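Local coordinates for protein beta-galactoside alpha-2,6-sialyltransferase (Photobacterium sp., PDB 2Z4T) that probably transfers sialic acid from CMP-sialic acid onto galactose of acceptor sugars such as lactose, forming an alpha-2,6 linkage, at residues 358-363 and 429-434; 369-374 and 408-413; 376-381 and 445-450; 400-405 and 414-419. All coordinates share one frame; numbering follows the deposited sequence.

Interaction 1 of 4, residues 358-363 and 429-434; sequences VFTGTT and ISFEVL. With C5P (cytidine-5'-monophosphate), chain C.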
# COMPACT_ATOMS: atom_id res chain seq x y z
N VAL A 358 20.27 13.39 -6.02
CA VAL A 358 19.13 12.81 -6.70
C VAL A 358 18.16 13.91 -7.07
O VAL A 358 17.73 14.67 -6.20
CB VAL A 358 18.37 11.73 -5.85
CG1 VAL A 358 17.06 11.28 -6.55
CG2 VAL A 358 19.26 10.53 -5.57
N PHE A 359 17.86 14.03 -8.36
CA PHE A 359 16.80 14.92 -8.78
C PHE A 359 15.52 14.11 -8.84
O PHE A 359 15.50 13.03 -9.47
CB PHE A 359 17.09 15.56 -10.14
CG PHE A 359 15.93 16.33 -10.69
CD1 PHE A 359 15.73 17.65 -10.34
CD2 PHE A 359 14.99 15.71 -11.52
CE1 PHE A 359 14.64 18.37 -10.83
CE2 PHE A 359 13.89 16.40 -12.02
CZ PHE A 359 13.71 17.74 -11.67
N THR A 360 14.45 14.60 -8.19
CA THR A 360 13.16 13.92 -8.24
C THR A 360 12.24 14.59 -9.25
O THR A 360 12.02 15.80 -9.18
CB THR A 360 12.48 13.82 -6.84
OG1 THR A 360 12.12 15.13 -6.35
CG2 THR A 360 13.39 13.16 -5.85
N GLY A 361 11.68 13.81 -10.18
CA GLY A 361 10.88 14.39 -11.27
C GLY A 361 9.39 14.40 -10.98
O GLY A 361 8.96 13.93 -9.93
N THR A 362 8.61 14.93 -11.91
CA THR A 362 7.16 14.90 -11.81
C THR A 362 6.53 14.44 -13.13
O THR A 362 7.23 14.19 -14.11
CB THR A 362 6.58 16.29 -11.41
OG1 THR A 362 5.23 16.13 -10.98
CG2 THR A 362 6.63 17.27 -12.58
N THR A 363 5.20 14.34 -13.15
CA THR A 363 4.51 14.04 -14.39
C THR A 363 3.29 14.93 -14.50
O THR A 363 2.94 15.56 -13.51
CB THR A 363 4.10 12.56 -14.46
OG1 THR A 363 3.68 12.27 -15.79
CG2 THR A 363 2.97 12.24 -13.48
N ILE A 429 10.12 2.78 -8.55
CA ILE A 429 10.41 2.59 -7.14
C ILE A 429 9.95 3.83 -6.37
O ILE A 429 10.49 4.93 -6.58
CB ILE A 429 11.93 2.37 -6.91
CG1 ILE A 429 12.44 1.18 -7.71
CG2 ILE A 429 12.25 2.20 -5.43
CD1 ILE A 429 13.97 1.18 -7.89
N SER A 430 8.94 3.69 -5.50
CA SER A 430 8.56 4.83 -4.64
C SER A 430 9.78 5.36 -3.91
O SER A 430 10.58 4.58 -3.36
CB SER A 430 7.47 4.47 -3.66
OG SER A 430 6.21 4.81 -4.23
N PHE A 431 9.95 6.68 -3.91
CA PHE A 431 11.15 7.25 -3.35
C PHE A 431 11.24 6.97 -1.86
O PHE A 431 12.34 6.88 -1.28
CB PHE A 431 11.20 8.76 -3.63
CG PHE A 431 12.49 9.40 -3.25
CD1 PHE A 431 13.67 9.09 -3.92
CD2 PHE A 431 12.54 10.33 -2.23
CE1 PHE A 431 14.90 9.71 -3.57
CE2 PHE A 431 13.72 10.96 -1.88
CZ PHE A 431 14.91 10.65 -2.54
N GLU A 432 10.09 6.82 -1.20
CA GLU A 432 10.20 6.58 0.22
C GLU A 432 10.82 5.22 0.59
O GLU A 432 11.31 5.06 1.71
CB GLU A 432 9.00 7.05 1.07
CG GLU A 432 7.63 7.02 0.51
CD GLU A 432 7.31 8.00 -0.59
OE1 GLU A 432 7.00 9.18 -0.34
OE2 GLU A 432 7.26 7.55 -1.72
N VAL A 433 10.91 4.29 -0.36
CA VAL A 433 11.65 3.08 -0.05
C VAL A 433 13.13 3.38 0.11
O VAL A 433 13.82 2.72 0.92
CB VAL A 433 11.33 1.84 -0.95
CG1 VAL A 433 9.98 1.96 -1.65
CG2 VAL A 433 12.44 1.52 -1.90
N LEU A 434 13.63 4.40 -0.59
CA LEU A 434 15.02 4.81 -0.36
C LEU A 434 15.20 5.39 1.03
O LEU A 434 16.24 5.21 1.66
CB LEU A 434 15.57 5.78 -1.42
CG LEU A 434 15.56 5.51 -2.93
CD1 LEU A 434 16.90 5.90 -3.45
CD2 LEU A 434 15.24 4.08 -3.36
O3P C5P C . 4.65 13.40 -7.18
P C5P C . 3.47 12.82 -6.50
O1P C5P C . 2.53 12.28 -7.57
O2P C5P C . 2.91 13.74 -5.43
O5' C5P C . 4.02 11.60 -5.67
C5' C5P C . 3.18 10.60 -5.14
C4' C5P C . 4.11 9.44 -4.80
O4' C5P C . 4.75 8.96 -5.99
C3' C5P C . 5.27 9.82 -3.89
O3' C5P C . 4.96 9.71 -2.51
C2' C5P C . 6.29 8.78 -4.25
O2' C5P C . 5.92 7.51 -3.71
C1' C5P C . 6.11 8.59 -5.72
N1 C5P C . 7.07 9.40 -6.46
C2 C5P C . 8.40 8.92 -6.61
N3 C5P C . 9.32 9.64 -7.31
C4 C5P C . 8.98 10.84 -7.86
C5 C5P C . 7.67 11.34 -7.72
C6 C5P C . 6.72 10.59 -7.01
O2 C5P C . 8.76 7.85 -6.11
N4 C5P C . 9.92 11.52 -8.56

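Interaction 2 of 4, residues 369-374 and 408-413; sequences HEREYY and GGIINT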
# COMPACT_ATOMS: atom_id res chain seq x y z
N HIS A 369 -0.63 16.67 -23.80
CA HIS A 369 -0.13 17.78 -24.63
C HIS A 369 0.99 18.60 -23.92
O HIS A 369 1.72 19.35 -24.57
CB HIS A 369 -1.29 18.69 -25.06
CG HIS A 369 -1.95 19.42 -23.92
ND1 HIS A 369 -1.58 20.68 -23.52
CD2 HIS A 369 -2.97 19.05 -23.10
CE1 HIS A 369 -2.34 21.07 -22.51
NE2 HIS A 369 -3.19 20.10 -22.23
N GLU A 370 1.11 18.43 -22.61
CA GLU A 370 2.06 19.19 -21.80
C GLU A 370 3.39 18.50 -21.53
O GLU A 370 4.29 19.12 -20.97
CB GLU A 370 1.44 19.52 -20.43
CG GLU A 370 0.32 20.53 -20.44
CD GLU A 370 0.23 21.27 -19.11
OE1 GLU A 370 0.79 22.39 -19.01
OE2 GLU A 370 -0.37 20.72 -18.15
N ARG A 371 3.55 17.23 -21.88
CA ARG A 371 4.67 16.49 -21.31
C ARG A 371 6.05 16.76 -21.92
O ARG A 371 7.08 16.54 -21.25
CB ARG A 371 4.34 15.00 -21.08
CG ARG A 371 4.19 14.15 -22.28
CD ARG A 371 2.99 13.21 -22.12
NE ARG A 371 2.45 12.99 -23.45
CZ ARG A 371 2.19 11.82 -24.01
NH1 ARG A 371 2.32 10.68 -23.33
NH2 ARG A 371 1.73 11.82 -25.25
N GLU A 372 6.10 17.28 -23.14
CA GLU A 372 7.41 17.66 -23.68
C GLU A 372 7.89 18.92 -22.99
O GLU A 372 9.09 19.08 -22.72
CB GLU A 372 7.37 17.83 -25.20
CG GLU A 372 7.09 16.51 -25.90
CD GLU A 372 7.01 16.62 -27.41
OE1 GLU A 372 6.65 17.71 -27.93
OE2 GLU A 372 7.30 15.60 -28.08
N TYR A 373 6.94 19.79 -22.67
CA TYR A 373 7.21 21.04 -21.98
C TYR A 373 7.68 20.71 -20.55
O TYR A 373 8.60 21.35 -20.03
CB TYR A 373 5.96 21.92 -21.98
CG TYR A 373 6.01 23.05 -21.00
CD1 TYR A 373 6.88 24.13 -21.18
CD2 TYR A 373 5.19 23.05 -19.88
CE1 TYR A 373 6.94 25.17 -20.27
CE2 TYR A 373 5.24 24.10 -18.94
CZ TYR A 373 6.11 25.15 -19.15
OH TYR A 373 6.15 26.19 -18.24
N TYR A 374 7.04 19.70 -19.95
CA TYR A 374 7.43 19.18 -18.65
C TYR A 374 8.85 18.62 -18.68
O TYR A 374 9.62 18.83 -17.74
CB TYR A 374 6.43 18.12 -18.15
CG TYR A 374 5.34 18.68 -17.28
CD1 TYR A 374 4.47 19.68 -17.75
CD2 TYR A 374 5.18 18.24 -15.96
CE1 TYR A 374 3.46 20.22 -16.93
CE2 TYR A 374 4.17 18.78 -15.12
CZ TYR A 374 3.32 19.77 -15.62
OH TYR A 374 2.33 20.30 -14.81
N GLY A 408 5.80 8.98 -15.19
CA GLY A 408 6.42 9.99 -16.05
C GLY A 408 6.47 9.64 -17.53
O GLY A 408 6.45 10.53 -18.38
N GLY A 409 6.53 8.35 -17.82
CA GLY A 409 6.49 7.86 -19.19
C GLY A 409 7.53 8.55 -20.03
O GLY A 409 8.72 8.52 -19.70
N ILE A 410 7.08 9.19 -21.10
CA ILE A 410 7.98 9.78 -22.07
C ILE A 410 8.75 10.96 -21.49
O ILE A 410 9.77 11.35 -22.04
CB ILE A 410 7.23 10.12 -23.41
CG1 ILE A 410 7.98 9.52 -24.61
CG2 ILE A 410 6.91 11.62 -23.55
CD1 ILE A 410 9.32 10.27 -25.10
N ILE A 411 8.27 11.52 -20.38
CA ILE A 411 8.99 12.61 -19.68
C ILE A 411 10.31 12.11 -19.14
O ILE A 411 11.36 12.77 -19.28
CB ILE A 411 8.18 13.20 -18.51
CG1 ILE A 411 6.89 13.83 -19.02
CG2 ILE A 411 9.01 14.21 -17.73
CD1 ILE A 411 5.99 14.31 -17.93
N ASN A 412 10.26 10.94 -18.51
CA ASN A 412 11.44 10.31 -17.96
C ASN A 412 12.46 9.96 -19.03
O ASN A 412 13.65 10.20 -18.83
CB ASN A 412 11.07 9.10 -17.10
CG ASN A 412 10.24 9.49 -15.88
OD1 ASN A 412 10.19 10.66 -15.52
ND2 ASN A 412 9.60 8.51 -15.25
N THR A 413 12.02 9.43 -20.17
CA THR A 413 13.02 9.08 -21.18
C THR A 413 13.70 10.33 -21.78
O THR A 413 14.91 10.35 -21.96
CB THR A 413 12.52 8.03 -22.25
OG1 THR A 413 11.99 8.69 -23.40
CG2 THR A 413 11.47 7.06 -21.68

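Interaction 3 of 4, residues 376-381 and 445-450; sequences KQQINV and AGIASS. With C5P (cytidine-5'-monophosphate), chain C.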
# COMPACT_ATOMS: atom_id res chain seq x y z
N LYS A 376 11.26 19.51 -20.79
CA LYS A 376 12.20 20.59 -21.05
C LYS A 376 12.41 21.46 -19.80
O LYS A 376 13.53 21.86 -19.49
CB LYS A 376 11.80 21.38 -22.31
CG LYS A 376 12.40 22.80 -22.42
CD LYS A 376 12.10 23.42 -23.80
CE LYS A 376 11.76 24.92 -23.74
NZ LYS A 376 12.96 25.72 -23.41
N GLN A 377 11.34 21.68 -19.05
CA GLN A 377 11.43 22.42 -17.78
C GLN A 377 12.25 21.71 -16.68
O GLN A 377 13.03 22.35 -15.96
CB GLN A 377 10.05 22.79 -17.26
CG GLN A 377 9.35 23.88 -18.10
CD GLN A 377 10.24 25.11 -18.38
OE1 GLN A 377 10.74 25.76 -17.46
NE2 GLN A 377 10.45 25.42 -19.67
N GLN A 378 12.06 20.40 -16.54
CA GLN A 378 12.79 19.65 -15.53
C GLN A 378 14.28 19.57 -15.86
O GLN A 378 15.13 19.62 -14.96
CB GLN A 378 12.14 18.29 -15.30
CG GLN A 378 10.77 18.40 -14.61
CD GLN A 378 10.05 17.06 -14.46
OE1 GLN A 378 10.35 16.28 -13.55
NE2 GLN A 378 9.08 16.80 -15.34
N ILE A 379 14.60 19.46 -17.15
CA ILE A 379 15.96 19.57 -17.63
C ILE A 379 16.54 20.92 -17.19
O ILE A 379 17.66 21.01 -16.69
CB ILE A 379 16.03 19.40 -19.15
CG1 ILE A 379 15.85 17.91 -19.51
CG2 ILE A 379 17.37 19.95 -19.71
CD1 ILE A 379 15.70 17.61 -21.01
N ASN A 380 15.73 21.97 -17.32
CA ASN A 380 16.18 23.26 -16.89
C ASN A 380 16.39 23.33 -15.37
O ASN A 380 17.31 24.02 -14.90
CB ASN A 380 15.26 24.37 -17.39
CG ASN A 380 15.87 25.74 -17.19
OD1 ASN A 380 16.95 26.01 -17.70
ND2 ASN A 380 15.21 26.59 -16.44
N VAL A 381 15.55 22.64 -14.61
CA VAL A 381 15.70 22.61 -13.16
C VAL A 381 16.98 21.86 -12.76
O VAL A 381 17.75 22.36 -11.94
CB VAL A 381 14.48 22.07 -12.42
CG1 VAL A 381 14.73 21.99 -10.92
CG2 VAL A 381 13.28 22.96 -12.71
N ALA A 445 16.81 17.29 -4.55
CA ALA A 445 16.03 18.43 -5.01
C ALA A 445 15.12 17.96 -6.15
O ALA A 445 15.31 16.88 -6.70
CB ALA A 445 16.93 19.55 -5.46
N GLY A 446 14.11 18.75 -6.47
CA GLY A 446 13.20 18.35 -7.51
C GLY A 446 11.88 19.08 -7.48
O GLY A 446 11.74 20.15 -6.88
N ILE A 447 10.91 18.48 -8.16
CA ILE A 447 9.62 19.11 -8.33
C ILE A 447 8.71 18.76 -7.16
O ILE A 447 8.73 17.64 -6.64
CB ILE A 447 8.97 18.73 -9.69
CG1 ILE A 447 9.98 18.88 -10.85
CG2 ILE A 447 7.66 19.49 -9.90
CD1 ILE A 447 10.60 20.28 -11.04
N ALA A 448 7.92 19.73 -6.75
CA ALA A 448 6.92 19.55 -5.70
C ALA A 448 6.18 18.23 -5.89
O ALA A 448 5.69 17.92 -6.98
CB ALA A 448 5.94 20.72 -5.73
N SER A 449 6.09 17.48 -4.80
CA SER A 449 5.61 16.12 -4.86
C SER A 449 5.23 15.68 -3.47
O SER A 449 5.76 16.20 -2.48
CB SER A 449 6.73 15.21 -5.35
OG SER A 449 6.41 13.85 -5.09
N SER A 450 4.35 14.68 -3.40
CA SER A 450 4.00 14.04 -2.15
C SER A 450 5.23 13.51 -1.41
O SER A 450 5.24 13.41 -0.17
CB SER A 450 3.03 12.89 -2.39
OG SER A 450 1.96 13.30 -3.23
O3P C5P C . 4.65 13.40 -7.18
P C5P C . 3.47 12.82 -6.50
O1P C5P C . 2.53 12.28 -7.57
O2P C5P C . 2.91 13.74 -5.43
O5' C5P C . 4.02 11.60 -5.67
C5' C5P C . 3.18 10.60 -5.14
C4' C5P C . 4.11 9.44 -4.80
O4' C5P C . 4.75 8.96 -5.99
C3' C5P C . 5.27 9.82 -3.89
O3' C5P C . 4.96 9.71 -2.51
C2' C5P C . 6.29 8.78 -4.25
O2' C5P C . 5.92 7.51 -3.71
C1' C5P C . 6.11 8.59 -5.72
N1 C5P C . 7.07 9.40 -6.46
C2 C5P C . 8.40 8.92 -6.61
N3 C5P C . 9.32 9.64 -7.31
C4 C5P C . 8.98 10.84 -7.86
C5 C5P C . 7.67 11.34 -7.72
C6 C5P C . 6.72 10.59 -7.01
O2 C5P C . 8.76 7.85 -6.11
N4 C5P C . 9.92 11.52 -8.56

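Interaction 4 of 4, residues 400-405 and 414-419; sequences LFFKGH and LIMQNY. With C5P (cytidine-5'-monophosphate), chain C.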
# COMPACT_ATOMS: atom_id res chain seq x y z
N LEU A 400 25.27 12.77 -10.51
CA LEU A 400 23.89 13.06 -10.85
C LEU A 400 23.07 11.78 -10.91
O LEU A 400 23.42 10.86 -11.66
CB LEU A 400 23.86 13.77 -12.20
CG LEU A 400 22.51 14.20 -12.77
CD1 LEU A 400 21.72 15.06 -11.79
CD2 LEU A 400 22.76 14.93 -14.08
N PHE A 401 21.96 11.75 -10.15
CA PHE A 401 21.01 10.63 -10.09
C PHE A 401 19.59 11.10 -10.37
O PHE A 401 19.23 12.24 -10.04
CB PHE A 401 21.07 9.95 -8.72
CG PHE A 401 22.35 9.19 -8.48
CD1 PHE A 401 22.38 7.81 -8.57
CD2 PHE A 401 23.52 9.86 -8.16
CE1 PHE A 401 23.55 7.11 -8.37
CE2 PHE A 401 24.71 9.17 -7.95
CZ PHE A 401 24.72 7.78 -8.07
N PHE A 402 18.79 10.24 -10.98
CA PHE A 402 17.43 10.62 -11.36
C PHE A 402 16.39 9.65 -10.83
O PHE A 402 16.56 8.45 -10.92
CB PHE A 402 17.33 10.77 -12.88
CG PHE A 402 15.92 11.04 -13.40
CD1 PHE A 402 15.24 12.20 -13.05
CD2 PHE A 402 15.31 10.14 -14.26
CE1 PHE A 402 13.96 12.46 -13.55
CE2 PHE A 402 14.04 10.38 -14.77
CZ PHE A 402 13.36 11.55 -14.41
N LYS A 403 15.29 10.21 -10.32
CA LYS A 403 14.09 9.48 -9.90
C LYS A 403 12.95 10.39 -10.42
O LYS A 403 12.49 11.21 -9.65
CB LYS A 403 14.12 9.49 -8.37
CG LYS A 403 12.97 8.79 -7.66
CD LYS A 403 12.85 7.37 -8.19
CE LYS A 403 11.62 6.74 -7.74
NZ LYS A 403 10.42 7.19 -8.42
N GLY A 404 12.40 10.28 -11.64
CA GLY A 404 11.52 9.24 -12.17
C GLY A 404 10.43 9.33 -11.12
O GLY A 404 10.39 8.43 -10.31
N HIS A 405 9.45 10.24 -11.16
CA HIS A 405 8.02 9.93 -11.43
C HIS A 405 7.55 8.61 -12.04
O HIS A 405 7.77 8.34 -13.21
CB HIS A 405 7.12 11.13 -11.78
CG HIS A 405 5.82 11.12 -11.03
ND1 HIS A 405 4.82 10.20 -11.28
CD2 HIS A 405 5.37 11.90 -10.01
CE1 HIS A 405 3.80 10.42 -10.46
NE2 HIS A 405 4.11 11.45 -9.68
N LEU A 414 12.92 11.39 -22.02
CA LEU A 414 13.46 12.66 -22.50
C LEU A 414 14.51 13.26 -21.56
O LEU A 414 15.57 13.69 -22.01
CB LEU A 414 12.35 13.68 -22.76
CG LEU A 414 11.49 13.41 -23.99
CD1 LEU A 414 10.21 14.20 -23.93
CD2 LEU A 414 12.26 13.73 -25.30
N ILE A 415 14.21 13.27 -20.26
CA ILE A 415 15.13 13.77 -19.24
C ILE A 415 16.38 12.91 -19.22
O ILE A 415 17.49 13.41 -19.13
CB ILE A 415 14.49 13.80 -17.82
CG1 ILE A 415 13.42 14.87 -17.72
CG2 ILE A 415 15.54 14.02 -16.74
CD1 ILE A 415 12.56 14.76 -16.48
N MET A 416 16.17 11.61 -19.33
CA MET A 416 17.24 10.64 -19.20
C MET A 416 18.25 10.75 -20.34
O MET A 416 19.45 10.71 -20.10
CB MET A 416 16.64 9.24 -19.11
CG MET A 416 17.47 8.23 -18.35
SD MET A 416 18.15 8.71 -16.72
CE MET A 416 19.71 7.82 -16.90
N GLN A 417 17.77 10.93 -21.57
CA GLN A 417 18.71 10.99 -22.70
C GLN A 417 19.41 12.34 -22.84
O GLN A 417 20.35 12.49 -23.63
CB GLN A 417 18.09 10.51 -24.02
CG GLN A 417 16.75 11.11 -24.39
CD GLN A 417 15.89 10.16 -25.24
OE1 GLN A 417 16.06 8.93 -25.21
NE2 GLN A 417 14.94 10.74 -25.99
N ASN A 418 18.98 13.31 -22.04
CA ASN A 418 19.71 14.56 -21.96
C ASN A 418 21.02 14.47 -21.17
O ASN A 418 21.86 15.37 -21.29
CB ASN A 418 18.82 15.67 -21.39
CG ASN A 418 19.30 17.03 -21.82
OD1 ASN A 418 19.73 17.85 -21.00
ND2 ASN A 418 19.26 17.28 -23.12
N TYR A 419 21.19 13.41 -20.37
CA TYR A 419 22.34 13.28 -19.45
C TYR A 419 23.03 11.93 -19.50
O TYR A 419 22.63 11.02 -18.80
CB TYR A 419 21.94 13.58 -18.00
CG TYR A 419 21.35 14.95 -17.80
CD1 TYR A 419 22.18 16.09 -17.65
CD2 TYR A 419 19.97 15.12 -17.77
CE1 TYR A 419 21.64 17.35 -17.48
CE2 TYR A 419 19.41 16.38 -17.59
CZ TYR A 419 20.24 17.50 -17.44
OH TYR A 419 19.64 18.75 -17.27
O3P C5P C . 4.65 13.40 -7.18
P C5P C . 3.47 12.82 -6.50
O1P C5P C . 2.53 12.28 -7.57
O2P C5P C . 2.91 13.74 -5.43
O5' C5P C . 4.02 11.60 -5.67
C5' C5P C . 3.18 10.60 -5.14
C4' C5P C . 4.11 9.44 -4.80
O4' C5P C . 4.75 8.96 -5.99
C3' C5P C . 5.27 9.82 -3.89
O3' C5P C . 4.96 9.71 -2.51
C2' C5P C . 6.29 8.78 -4.25
O2' C5P C . 5.92 7.51 -3.71
C1' C5P C . 6.11 8.59 -5.72
N1 C5P C . 7.07 9.40 -6.46
C2 C5P C . 8.40 8.92 -6.61
N3 C5P C . 9.32 9.64 -7.31
C4 C5P C . 8.98 10.84 -7.86
C5 C5P C . 7.67 11.34 -7.72
C6 C5P C . 6.72 10.59 -7.01
O2 C5P C . 8.76 7.85 -6.11
N4 C5P C . 9.92 11.52 -8.56

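Interaction 1 of 4, residues 358-363 and 429-434
F431 carries CG anti to its backbone N (chi1 -172°) and V358 turns CG1 the same way (chi1 172°), which brings the phenyl ring of F431, near the start of helix 431-436, against strand 356-360. The two side chains run past each other in opposite directions, with CG1 of V358 reaching CE1 of F431 obliquely at 4.0 Å. T360 supplies the second touch: its CG2 methyl sits over the centre of the F431 ring, 4.3 Å above the plane. Threonine suits this place because its two branches divide the work, the methyl packing on the ring while OG1 hydrogen-bonds to Y452. K403 of strand 399-403 also packs against F431, in a buried setting.

Around this apolar anchor the two segments hold the cytidine of CMP. G361 O accepts a nearly straight hydrogen bond from N4 of the base (2.9 Å, 170°), and the N-H of F431 reaches base O2 at 2.8 Å along a more bent path. The ribose is met by side chains: E432 OE1 takes a hydrogen bond from O3' at 3.0 Å, its OE2 lies so near O2' that the exact distance is doubtful, and S430 OG is 2.8 Å from the same O2'.

G361 O thus reads the N4 amino group, which uracil lacks, while the F431 N-H holds the O2 that both pyrimidines share; a carboxylate, a natural acceptor for two hydroxyls, takes the sugar diol. The chemistry is consistent with selection of a cytidine nucleotide where strand 356-360 ends and helix 431-436 begins.

Interaction 2 of 4, residues 369-374 and 408-413
R371 and I411 form the heart of the contact, CB of the arginine lying 3.5 Å from CG1 of the isoleucine and 3.6 Å from its CD1. The same CG1 rests 3.5 Å from the backbone O of R371, so the isoleucine branch lies along the helix surface. CD1 goes on to CB of Y374 at 3.8 Å, one turn further on. I411 can do this because CG1 stands anti to its carbonyl carbon (chi1 -63°). A long, slim branch suits two backbones this close, whose CA atoms approach to 6.0 Å at R371 and I411. Nearer the surface, CG of R371 meets CG2 of I410 at 3.9 Å, the two chains crossing at about a right angle; here arginine serves through its aliphatic part.

Outside this first shell, R371 NE hydrogen-bonds to N368 O, although the arginine was modelled in two conformers and its outer part is less certain. The Y374 ring meets W500 edge-to-face. G409, the N-cap of helix 410-417, takes a positive phi (53°) that glycine adopts easily, and N412 ND2 bonds H405 O; both shape the start of that helix. Y374, in contact with V364 and W500, is buried, whereas I410 is exposed.

The contact joins the beginnings of helices 371-386 and 410-417, which follow successive strands, 356-360 and 399-403, of the parallel sheet.

Interaction 3 of 4, residues 376-381 and 445-450
A glutamine amide pressed against an isoleucine is the odd element here: Q378 brings OE1 to 3.8 Å from CG1 of I447, with its own CG at 3.9 Å from that same carbon. The polar end is nevertheless satisfied, since OE1 accepts a hydrogen bond from T362 N and NE2 donates one to Y374 O a turn earlier in the helix. These two bonds fix the rotation of the amide. The chain gets there by running extended beyond CG (chi2 176°) and meeting I447 at about a right angle. A glutamine suits the place because its methylenes can pack in the core while its tip pins the loop after strand 356-360 to helix 371-386.

V381, one turn further along, lays CG2 4.1 Å from CD1 of I447. F359 of the neighbouring strand also touches Q378, V381 and I447, and W500 packs on I447, so the isoleucine is enclosed by side chains. Next to it, G446 adopts a very extended backbone (phi 161°) in which a CB would press on the carbonyl O of A445.

Past the strand end the same segment turns to CMP. S449 OG donates to phosphate O3P at 2.8 Å. The backbone N of S450 gives phosphate O2P a straight bond of 2.7 Å (167°). S450 OG also lies by O2P, implausibly close, and hydrogen-bonds S234 N. Small hydroxyls and a backbone N-H thus grip the phosphate without adding charge, an arrangement consistent with stabilising the CMP leaving group.

Interaction 4 of 4, residues 400-405 and 414-419
Strand 399-403 and the helix with its following turn at 414-419 run close enough for F402 and M416 to have CA atoms 7.8 Å apart, and L400 and Y419 8.7 Å. F402 and L400 point toward segment 414-419, while F401 between them points away. A chi1 of 175° swings the F402 ring away from its own backbone N and toward I415, whose CG2 stands 4.0 Å from the ring centroid, only 16° off the normal, a CH-pi contact. M416 adds an oblique Met-aromatic contact, SD 4.0 Å from CD2 of F402; the polarisable sulfur suits an aromatic ring. CD2 of L400 packs off-centre on the Y419 ring, 4.3 Å from the centroid. Y419 suits its place, for its ring is buried while its OH hydrogen-bonds to N383.

At the strand's last residue, K403 O accepts a bond from cytosine N4 at 2.8 Å. K403 NZ makes a weak bond to cytosine O2 and also bonds S427 O; its placement is doubtful. G404 turns the chain with positive phi, and H405 NE2 donates almost straight to phosphate O1P (2.8 Å, 171°), while H405 ND1 bonds with G407 N.

The packing joins the first strand and the helix of the beta-alpha-beta unit 399-403, 410-417 and 423-424. F359 and F357 of strand 356-360 flank F402 and L400, and helix 371-386 lies against Y419 through I379 and I382.

All four interactions belong to one nucleotide-binding half of the GT-B fold, built on a six-stranded parallel sheet. Interactions 1, 3 and 4 are buried, each joining a strand to a helix, and their strands 443-447, 356-360 and 399-403 lie side by side; interaction 2 joins two helices and is partly open. Interactions 2 and 3 share helix 371-386, and interactions 2 and 4 share helix 410-417. Packing across each contact is mainly apolar, but the loops and helix start next to it differ: interaction 1 binds base and ribose, interaction 3 phosphate, interaction 4 base and phosphate, whereas interaction 2 does not touch CMP. T360 N bonded to A445 O links the strands of interactions 1 and 3.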